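Local coordinates for protein Wss1p (Saccharomyces cerevisiae FostersO, PDB 5XBN) that cleaves DNA-binding proteins as a zinc metalloendopeptidase and takes part in the repair of toxic DNA-protein cross-links, at residues 38-44 with 95-101; 90-94 with 109-113. All blocks are in the same frame, centred on the assembly; numbering follows the deposited sequence.

Interaction 1 of 2, residues 38-44 with 95-101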
ATOM      1  N   LYS A  38     -14.523  -7.467  -9.409  1.00 33.96           N
ATOM      2  CA  LYS A  38     -13.877  -8.643  -8.834  1.00 35.12           C
ATOM      3  C   LYS A  38     -14.704  -9.237  -7.696  1.00 31.27           C
ATOM      4  O   LYS A  38     -15.442  -8.520  -7.018  1.00 30.48           O
ATOM      5  CB  LYS A  38     -12.471  -8.290  -8.327  1.00 31.32           C
ATOM      6  CG  LYS A  38     -11.499  -7.853  -9.402  1.00 33.13           C
ATOM      7  CD  LYS A  38     -11.225  -8.955 -10.403  1.00 38.99           C
ATOM      8  CE  LYS A  38     -10.388  -8.434 -11.562  1.00 40.93           C
ATOM      9  NZ  LYS A  38     -10.177  -9.482 -12.590  1.00 46.42           N
ATOM     10  N   PRO A  39     -14.564 -10.553  -7.469  1.00 36.37           N
ATOM     11  CA  PRO A  39     -15.301 -11.216  -6.388  1.00 37.54           C
ATOM     12  C   PRO A  39     -14.887 -10.708  -5.021  1.00 36.41           C
ATOM     13  O   PRO A  39     -13.702 -10.430  -4.812  1.00 33.48           O
ATOM     14  CB  PRO A  39     -14.923 -12.688  -6.554  1.00 41.42           C
ATOM     15  CG  PRO A  39     -13.637 -12.671  -7.300  1.00 40.27           C
ATOM     16  CD  PRO A  39     -13.720 -11.499  -8.218  1.00 35.75           C
ATOM     17  N   ASN A  40     -15.856 -10.593  -4.116  1.00 32.75           N
ATOM     18  CA  ASN A  40     -15.611 -10.163  -2.741  1.00 32.41           C
ATOM     19  C   ASN A  40     -14.977  -8.781  -2.672  1.00 32.55           C
ATOM     20  O   ASN A  40     -14.041  -8.572  -1.903  1.00 28.97           O
ATOM     21  CB  ASN A  40     -14.722 -11.174  -2.006  1.00 30.24           C
ATOM     22  CG  ASN A  40     -15.317 -12.569  -1.983  1.00 39.84           C
ATOM     23  OD1 ASN A  40     -14.776 -13.497  -2.579  1.00 44.37           O
ATOM     24  ND2 ASN A  40     -16.437 -12.722  -1.289  1.00 40.14           N
ATOM     25  N   LYS A  41     -15.493  -7.849  -3.468  1.00 30.45           N
ATOM     26  CA  LYS A  41     -14.950  -6.490  -3.513  1.00 31.70           C
ATOM     27  C   LYS A  41     -15.166  -5.750  -2.201  1.00 31.79           C
ATOM     28  O   LYS A  41     -14.448  -4.796  -1.888  1.00 28.47           O
ATOM     29  CB  LYS A  41     -15.571  -5.695  -4.660  1.00 29.36           C
ATOM     30  CG  LYS A  41     -17.008  -5.279  -4.431  1.00 33.83           C
ATOM     31  CD  LYS A  41     -17.570  -4.586  -5.660  1.00 35.37           C
ATOM     32  CE  LYS A  41     -18.956  -4.024  -5.408  1.00 37.88           C
ATOM     33  NZ  LYS A  41     -19.470  -3.328  -6.626  1.00 36.87           N
ATOM     34  N   GLU A  42     -16.165  -6.177  -1.435  1.00 31.69           N
ATOM     35  CA  GLU A  42     -16.393  -5.605  -0.117  1.00 35.07           C
ATOM     36  C   GLU A  42     -15.208  -5.934   0.783  1.00 26.68           C
ATOM     37  O   GLU A  42     -14.715  -5.071   1.504  1.00 31.94           O
ATOM     38  CB  GLU A  42     -17.695  -6.134   0.500  1.00 32.59           C
ATOM     39  CG  GLU A  42     -18.956  -5.821  -0.303  1.00 41.16           C
ATOM     40  CD  GLU A  42     -19.196  -6.770  -1.478  1.00 39.86           C
ATOM     41  OE1 GLU A  42     -18.512  -7.815  -1.577  1.00 38.68           O
ATOM     42  OE2 GLU A  42     -20.081  -6.468  -2.309  1.00 47.34           O
ATOM     43  N   ASP A  43     -14.763  -7.188   0.730  1.00 26.24           N
ATOM     44  CA  ASP A  43     -13.569  -7.626   1.448  1.00 27.73           C
ATOM     45  C   ASP A  43     -12.357  -6.838   0.997  1.00 28.13           C
ATOM     46  O   ASP A  43     -11.539  -6.425   1.821  1.00 26.75           O
ATOM     47  CB  ASP A  43     -13.302  -9.116   1.234  1.00 30.59           C
ATOM     48  CG  ASP A  43     -14.219  -9.997   2.052  1.00 39.13           C
ATOM     49  OD1 ASP A  43     -14.943  -9.451   2.903  1.00 37.75           O
ATOM     50  OD2 ASP A  43     -14.198 -11.234   1.852  1.00 45.67           O
ATOM     51  N   ALA A  44     -12.257  -6.632  -0.314  1.00 26.20           N
ATOM     52  CA  ALA A  44     -11.103  -5.951  -0.894  1.00 21.98           C
ATOM     53  C   ALA A  44     -11.047  -4.513  -0.407  1.00 22.99           C
ATOM     54  O   ALA A  44      -9.963  -3.989  -0.110  1.00 24.78           O
ATOM     55  CB  ALA A  44     -11.152  -6.001  -2.429  1.00 23.67           C
ATOM     56  N   ARG A  95      -4.808  -9.258  -4.882  1.00 26.10           N
ATOM     57  CA  ARG A  95      -5.247 -10.626  -5.143  1.00 28.44           C
ATOM     58  C   ARG A  95      -4.155 -11.492  -5.761  1.00 30.63           C
ATOM     59  O   ARG A  95      -3.333 -11.000  -6.527  1.00 29.99           O
ATOM     60  CB  ARG A  95      -6.465 -10.597  -6.067  1.00 23.88           C
ATOM     61  CG  ARG A  95      -7.662  -9.887  -5.480  1.00 26.09           C
ATOM     62  CD  ARG A  95      -8.670  -9.560  -6.561  1.00 28.98           C
ATOM     63  NE  ARG A  95      -9.744  -8.728  -6.042  1.00 25.84           N
ATOM     64  CZ  ARG A  95     -10.848  -9.209  -5.481  1.00 32.26           C
ATOM     65  NH1 ARG A  95     -11.020 -10.525  -5.380  1.00 30.14           N
ATOM     66  NH2 ARG A  95     -11.774  -8.376  -5.023  1.00 26.91           N
ATOM     67  N   CYS A  96      -4.162 -12.786  -5.442  1.00 31.11           N
ATOM     68  CA  CYS A  96      -3.213 -13.730  -6.045  1.00 35.71           C
ATOM     69  C   CYS A  96      -3.312 -13.738  -7.569  1.00 36.05           C
ATOM     70  O   CYS A  96      -4.409 -13.765  -8.135  1.00 39.04           O
ATOM     71  CB  CYS A  96      -3.442 -15.145  -5.497  1.00 42.48           C
ATOM     72  SG  CYS A  96      -2.608 -15.469  -3.927  1.00 61.88           S
ATOM     73  N   SER A  97      -2.158 -13.716  -8.229  1.00 39.61           N
ATOM     74  CA  SER A  97      -2.106 -13.547  -9.677  1.00 40.62           C
ATOM     75  C   SER A  97      -2.517 -14.809 -10.431  1.00 45.67           C
ATOM     76  O   SER A  97      -2.705 -14.774 -11.645  1.00 52.10           O
ATOM     77  CB  SER A  97      -0.703 -13.121 -10.111  1.00 43.59           C
ATOM     78  OG  SER A  97       0.261 -14.096  -9.753  1.00 49.09           O
ATOM     79  N   THR A  98      -2.649 -15.920  -9.710  1.00 44.88           N
ATOM     80  CA  THR A  98      -3.124 -17.167 -10.308  1.00 46.32           C
ATOM     81  C   THR A  98      -4.488 -17.583  -9.766  1.00 46.89           C
ATOM     82  O   THR A  98      -4.963 -18.683 -10.054  1.00 52.37           O
ATOM     83  CB  THR A  98      -2.137 -18.337 -10.079  1.00 47.62           C
ATOM     84  OG1 THR A  98      -1.956 -18.550  -8.674  1.00 46.21           O
ATOM     85  CG2 THR A  98      -0.797 -18.055 -10.737  1.00 47.03           C
ATOM     86  N   ASP A  99      -5.110 -16.712  -8.976  1.00 44.98           N
ATOM     87  CA  ASP A  99      -6.481 -16.932  -8.519  1.00 43.70           C
ATOM     88  C   ASP A  99      -7.096 -15.655  -7.951  1.00 43.64           C
ATOM     89  O   ASP A  99      -6.852 -15.298  -6.793  1.00 42.93           O
ATOM     90  CB  ASP A  99      -6.537 -18.048  -7.470  1.00 42.95           C
ATOM     91  CG  ASP A  99      -7.946 -18.291  -6.949  1.00 44.24           C
ATOM     92  OD1 ASP A  99      -8.912 -17.807  -7.578  1.00 45.15           O
ATOM     93  OD2 ASP A  99      -8.091 -18.979  -5.917  1.00 50.50           O
ATOM     94  N   GLU A 100      -7.912 -14.995  -8.772  1.00 42.22           N
ATOM     95  CA  GLU A 100      -8.633 -13.778  -8.392  1.00 38.71           C
ATOM     96  C   GLU A 100      -9.359 -13.843  -7.050  1.00 40.58           C
ATOM     97  O   GLU A 100      -9.545 -12.818  -6.407  1.00 35.53           O
ATOM     98  CB  GLU A 100      -9.673 -13.430  -9.453  1.00 40.68           C
ATOM     99  CG  GLU A 100      -9.140 -12.878 -10.744  1.00 47.19           C
ATOM    100  CD  GLU A 100     -10.270 -12.526 -11.683  1.00 43.32           C
ATOM    101  OE1 GLU A 100     -11.424 -12.860 -11.343  1.00 47.87           O
ATOM    102  OE2 GLU A 100     -10.012 -11.917 -12.744  1.00 53.42           O
ATOM    103  N   PHE A 101      -9.801 -15.029  -6.640  1.00 38.62           N
ATOM    104  CA  PHE A 101     -10.629 -15.142  -5.444  1.00 39.53           C
ATOM    105  C   PHE A 101      -9.812 -15.062  -4.169  1.00 34.22           C
ATOM    106  O   PHE A 101     -10.355 -14.824  -3.093  1.00 37.93           O
ATOM    107  CB  PHE A 101     -11.427 -16.454  -5.449  1.00 39.96           C
ATOM    108  CG  PHE A 101     -12.552 -16.475  -6.439  1.00 44.65           C
ATOM    109  CD1 PHE A 101     -12.338 -16.906  -7.738  1.00 47.74           C
ATOM    110  CD2 PHE A 101     -13.823 -16.067  -6.073  1.00 48.55           C
ATOM    111  CE1 PHE A 101     -13.372 -16.923  -8.662  1.00 49.66           C
ATOM    112  CE2 PHE A 101     -14.866 -16.087  -6.988  1.00 50.37           C
ATOM    113  CZ  PHE A 101     -14.637 -16.515  -8.289  1.00 48.67           C
TER

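Interaction 2 of 2, residues 90-94 with 109-113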
ATOM      1  N   ILE A  90      -1.015   5.479  -6.020  1.00 17.48           N
ATOM      2  CA  ILE A  90      -0.316   4.237  -5.756  1.00 14.55           C
ATOM      3  C   ILE A  90      -1.281   3.117  -6.044  1.00 17.14           C
ATOM      4  O   ILE A  90      -2.413   3.150  -5.569  1.00 18.38           O
ATOM      5  CB  ILE A  90       0.202   4.149  -4.311  1.00 17.24           C
ATOM      6  CG1 ILE A  90       1.435   5.038  -4.174  1.00 19.60           C
ATOM      7  CG2 ILE A  90       0.604   2.712  -3.978  1.00 16.55           C
ATOM      8  CD1 ILE A  90       1.978   5.093  -2.760  1.00 18.18           C
HETATM    9  N   MSE A  91      -0.853   2.178  -6.887  1.00 16.69           N
HETATM   10  CA  MSE A  91      -1.651   0.996  -7.194  1.00 20.78           C
HETATM   11  C   MSE A  91      -1.081  -0.209  -6.462  1.00 19.71           C
HETATM   12  O   MSE A  91       0.130  -0.388  -6.400  1.00 24.06           O
HETATM   13  CB  MSE A  91      -1.703   0.759  -8.713  1.00 20.74           C
HETATM   14  CG  MSE A  91      -2.395   1.906  -9.419  1.00 26.45           C
HETATM   15 SE   MSE A  91      -2.458   1.952 -11.383  0.44 30.74          SE
HETATM   16  CE  MSE A  91      -0.631   2.431 -11.713  1.00 32.95           C
ATOM     17  N   LEU A  92      -1.963  -1.014  -5.880  1.00 18.09           N
ATOM     18  CA  LEU A  92      -1.564  -2.226  -5.171  1.00 20.18           C
ATOM     19  C   LEU A  92      -2.309  -3.429  -5.710  1.00 19.40           C
ATOM     20  O   LEU A  92      -3.523  -3.383  -5.847  1.00 21.91           O
ATOM     21  CB  LEU A  92      -1.861  -2.115  -3.672  1.00 19.68           C
ATOM     22  CG  LEU A  92      -1.155  -1.079  -2.789  1.00 21.64           C
ATOM     23  CD1 LEU A  92      -1.701  -1.193  -1.353  1.00 22.55           C
ATOM     24  CD2 LEU A  92       0.340  -1.300  -2.830  1.00 23.06           C
ATOM     25  N   ARG A  93      -1.588  -4.508  -5.982  1.00 20.56           N
ATOM     26  CA  ARG A  93      -2.217  -5.802  -6.226  1.00 20.32           C
ATOM     27  C   ARG A  93      -2.668  -6.379  -4.894  1.00 22.53           C
ATOM     28  O   ARG A  93      -1.858  -6.509  -3.978  1.00 23.21           O
ATOM     29  CB  ARG A  93      -1.255  -6.765  -6.919  1.00 21.06           C
ATOM     30  CG  ARG A  93      -1.888  -8.131  -7.194  1.00 27.06           C
ATOM     31  CD  ARG A  93      -0.836  -9.141  -7.648  1.00 29.32           C
ATOM     32  NE  ARG A  93      -0.321  -8.877  -8.992  1.00 28.04           N
ATOM     33  CZ  ARG A  93      -0.912  -9.274 -10.114  1.00 33.89           C
ATOM     34  NH1 ARG A  93      -2.053  -9.949 -10.064  1.00 35.15           N
ATOM     35  NH2 ARG A  93      -0.361  -9.002 -11.287  1.00 32.83           N
ATOM     36  N   LEU A  94      -3.956  -6.702  -4.781  1.00 22.06           N
ATOM     37  CA  LEU A  94      -4.514  -7.260  -3.549  1.00 21.05           C
ATOM     38  C   LEU A  94      -4.754  -8.762  -3.654  1.00 26.60           C
ATOM     39  O   LEU A  94      -4.895  -9.447  -2.647  1.00 27.72           O
ATOM     40  CB  LEU A  94      -5.842  -6.585  -3.201  1.00 25.10           C
ATOM     41  CG  LEU A  94      -5.859  -5.076  -2.975  1.00 23.42           C
ATOM     42  CD1 LEU A  94      -7.265  -4.651  -2.599  1.00 21.84           C
ATOM     43  CD2 LEU A  94      -4.865  -4.663  -1.896  1.00 22.51           C
ATOM     44  N   ILE A 109       1.163  -7.453   1.109  1.00 25.20           N
ATOM     45  CA  ILE A 109       0.616  -6.191   0.627  1.00 24.67           C
ATOM     46  C   ILE A 109       1.255  -4.999   1.346  1.00 21.35           C
ATOM     47  O   ILE A 109       1.597  -4.009   0.712  1.00 22.26           O
ATOM     48  CB  ILE A 109      -0.912  -6.145   0.791  1.00 25.18           C
ATOM     49  CG1 ILE A 109      -1.544  -7.325   0.046  1.00 26.87           C
ATOM     50  CG2 ILE A 109      -1.463  -4.826   0.250  1.00 25.90           C
ATOM     51  CD1 ILE A 109      -3.029  -7.493   0.309  1.00 25.88           C
HETATM   52  N   MSE A 110       1.431  -5.085   2.662  1.00 21.96           N
HETATM   53  CA  MSE A 110       2.051  -3.980   3.395  1.00 22.84           C
HETATM   54  C   MSE A 110       3.478  -3.756   2.911  1.00 22.10           C
HETATM   55  O   MSE A 110       3.955  -2.618   2.856  1.00 21.10           O
HETATM   56  CB  MSE A 110       2.057  -4.234   4.901  1.00 22.69           C
HETATM   57  CG  MSE A 110       2.763  -3.131   5.716  1.00 27.90           C
HETATM   58 SE   MSE A 110       1.968  -1.362   5.478  0.54 26.50          SE
HETATM   59  CE  MSE A 110       0.155  -2.026   5.831  1.00 23.23           C
ATOM     60  N   GLY A 111       4.154  -4.848   2.560  1.00 21.34           N
ATOM     61  CA  GLY A 111       5.522  -4.750   2.091  1.00 23.44           C
ATOM     62  C   GLY A 111       5.571  -3.984   0.794  1.00 22.60           C
ATOM     63  O   GLY A 111       6.434  -3.131   0.591  1.00 21.33           O
ATOM     64  N   THR A 112       4.624  -4.284  -0.085  1.00 20.98           N
ATOM     65  CA  THR A 112       4.508  -3.566  -1.347  1.00 22.75           C
ATOM     66  C   THR A 112       4.098  -2.113  -1.131  1.00 20.36           C
ATOM     67  O   THR A 112       4.597  -1.202  -1.810  1.00 21.11           O
ATOM     68  CB  THR A 112       3.506  -4.266  -2.264  1.00 26.06           C
ATOM     69  OG1 THR A 112       4.035  -5.549  -2.606  1.00 29.75           O
ATOM     70  CG2 THR A 112       3.275  -3.451  -3.537  1.00 24.43           C
HETATM   71  N   MSE A 113       3.203  -1.880  -0.177  1.00 19.58           N
HETATM   72  CA  MSE A 113       2.823  -0.512   0.139  1.00 19.00           C
HETATM   73  C   MSE A 113       4.037   0.321   0.541  1.00 20.90           C
HETATM   74  O   MSE A 113       4.201   1.449   0.071  1.00 19.57           O
HETATM   75  CB  MSE A 113       1.778  -0.470   1.253  1.00 18.95           C
HETATM   76  CG  MSE A 113       1.335   0.940   1.637  1.00 20.44           C
HETATM   77 SE   MSE A 113       0.432   1.911   0.173  0.65 23.62          SE
HETATM   78  CE  MSE A 113      -0.037   3.543   1.130  1.00 23.82           C
TER

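Interaction 1 of 2, residues 38-44 with 95-101
P39 sets its CG over one face of the F101 ring, displaced toward the rim. This is a CH-pi contact. P39 CG sits 3.8 Å from the F101 ring centroid. P39 CB comes still nearer to a single ring atom, 3.4 Å from F101 CE2.

The backbone carbonyl of P39 turns to R95 instead. The guanidinium meets it end-on, with two nitrogens on one oxygen. R95 NH1 is 2.7 Å from P39 O and lies in the carbonyl plane. R95 NH2 is 2.8 Å from P39 O but stands above that plane. Both hydrogen bonds are bent, because NH1 and NH2 of one group converge on a single oxygen. R95 NH1 also donates to E100 O at 2.9 Å, along a straighter path of 158°. R95 NE forms a salt bridge with E71, so all three nitrogens have partners. The R95 chain runs extended from CG to NE, which carries the group across to the residues before helix 41-54.

K38 CB rests over one face of the guanidinium, 3.4 Å from R95 CZ. The K38 chain bends at chi2 (-63°), and its amine reaches E100 OE2 in a salt bridge. That distance refines as very short and its exact value is doubtful.

The contact joins the lead-in to helix 41-54 to R95 near the end of strand 89-96, and to E100 and F101 just past the turn that follows it. The bonds to two backbone carbonyls probably hold the R95 group against rotation, and its charge is probably balanced by E71.

Interaction 2 of 2, residues 90-94 with 109-113
The backbone bond from M113 N to I109 O, 2.8 Å long, is a regular helix bond, and both residues also pack against 90-94. L92 CD2 lies 3.9 Å from that same M113 N. The contact is made mostly by apolar groups.

L92 is the central one. Its two methyls spread over the helix. CD1 meets I109 and M113, while CD2 turns to T112 and comes within 3.7 Å of T112 CG2. M113 is a selenomethionine. Its CG is anti to the backbone N (chi1 180°) and the chain then bends at chi2. This brings its SE beside the strand, 4.1 Å from L92 CD1, where it also touches I90 CG2.

I109 packs on two leucines. Its CG2 touches L92 CD1 and L94 CD2, each at 4.0 Å. Its CD1 meets L94 CD2 and the carbonyl oxygen of L94. L47 and I51 of helix 41-54 also pack on I109. An alanine here would lack CG1, CG2 and CD1, and L92 CD1 and L94 CD2 would probably be left with a gap and set free to shift.

The strand and helix segments run nearly antiparallel, at 157°, with axes 8.8 Å apart. On its sides the strand pairs with strands 66-72 and 81-84. The side chain of I90 is about 4 Å from that of E116, the probable active-site glutamate, and the side chain of T112 is about 8 Å from the zinc ion. The arrangement is that of a zincin-like metalloprotease: the helix bearing the HExxH motif, whose H115 and H119 bind zinc together with H125, packs on the sheet.

How the interactions relate
Interactions 1 and 2 both use strand 89-96, from successive parts of it. They touch where A44 O meets L94 CD1, 3.7 Å apart, and their centres are 14 Å apart. Interaction 2 is buried near the middle of the chain. It is apolar and sets the strand against helix 106-118, close to the zinc site. Interaction 1 is partly buried, at the periphery and away from that site. It relies on a salt bridge, hydrogen bonds to backbone carbonyls and a proline-aromatic CH-pi contact. Helix 41-54 links the two: its first turn and the residues before it take part in 38-44 with 95-101, while its later residues border the helix of interaction 2.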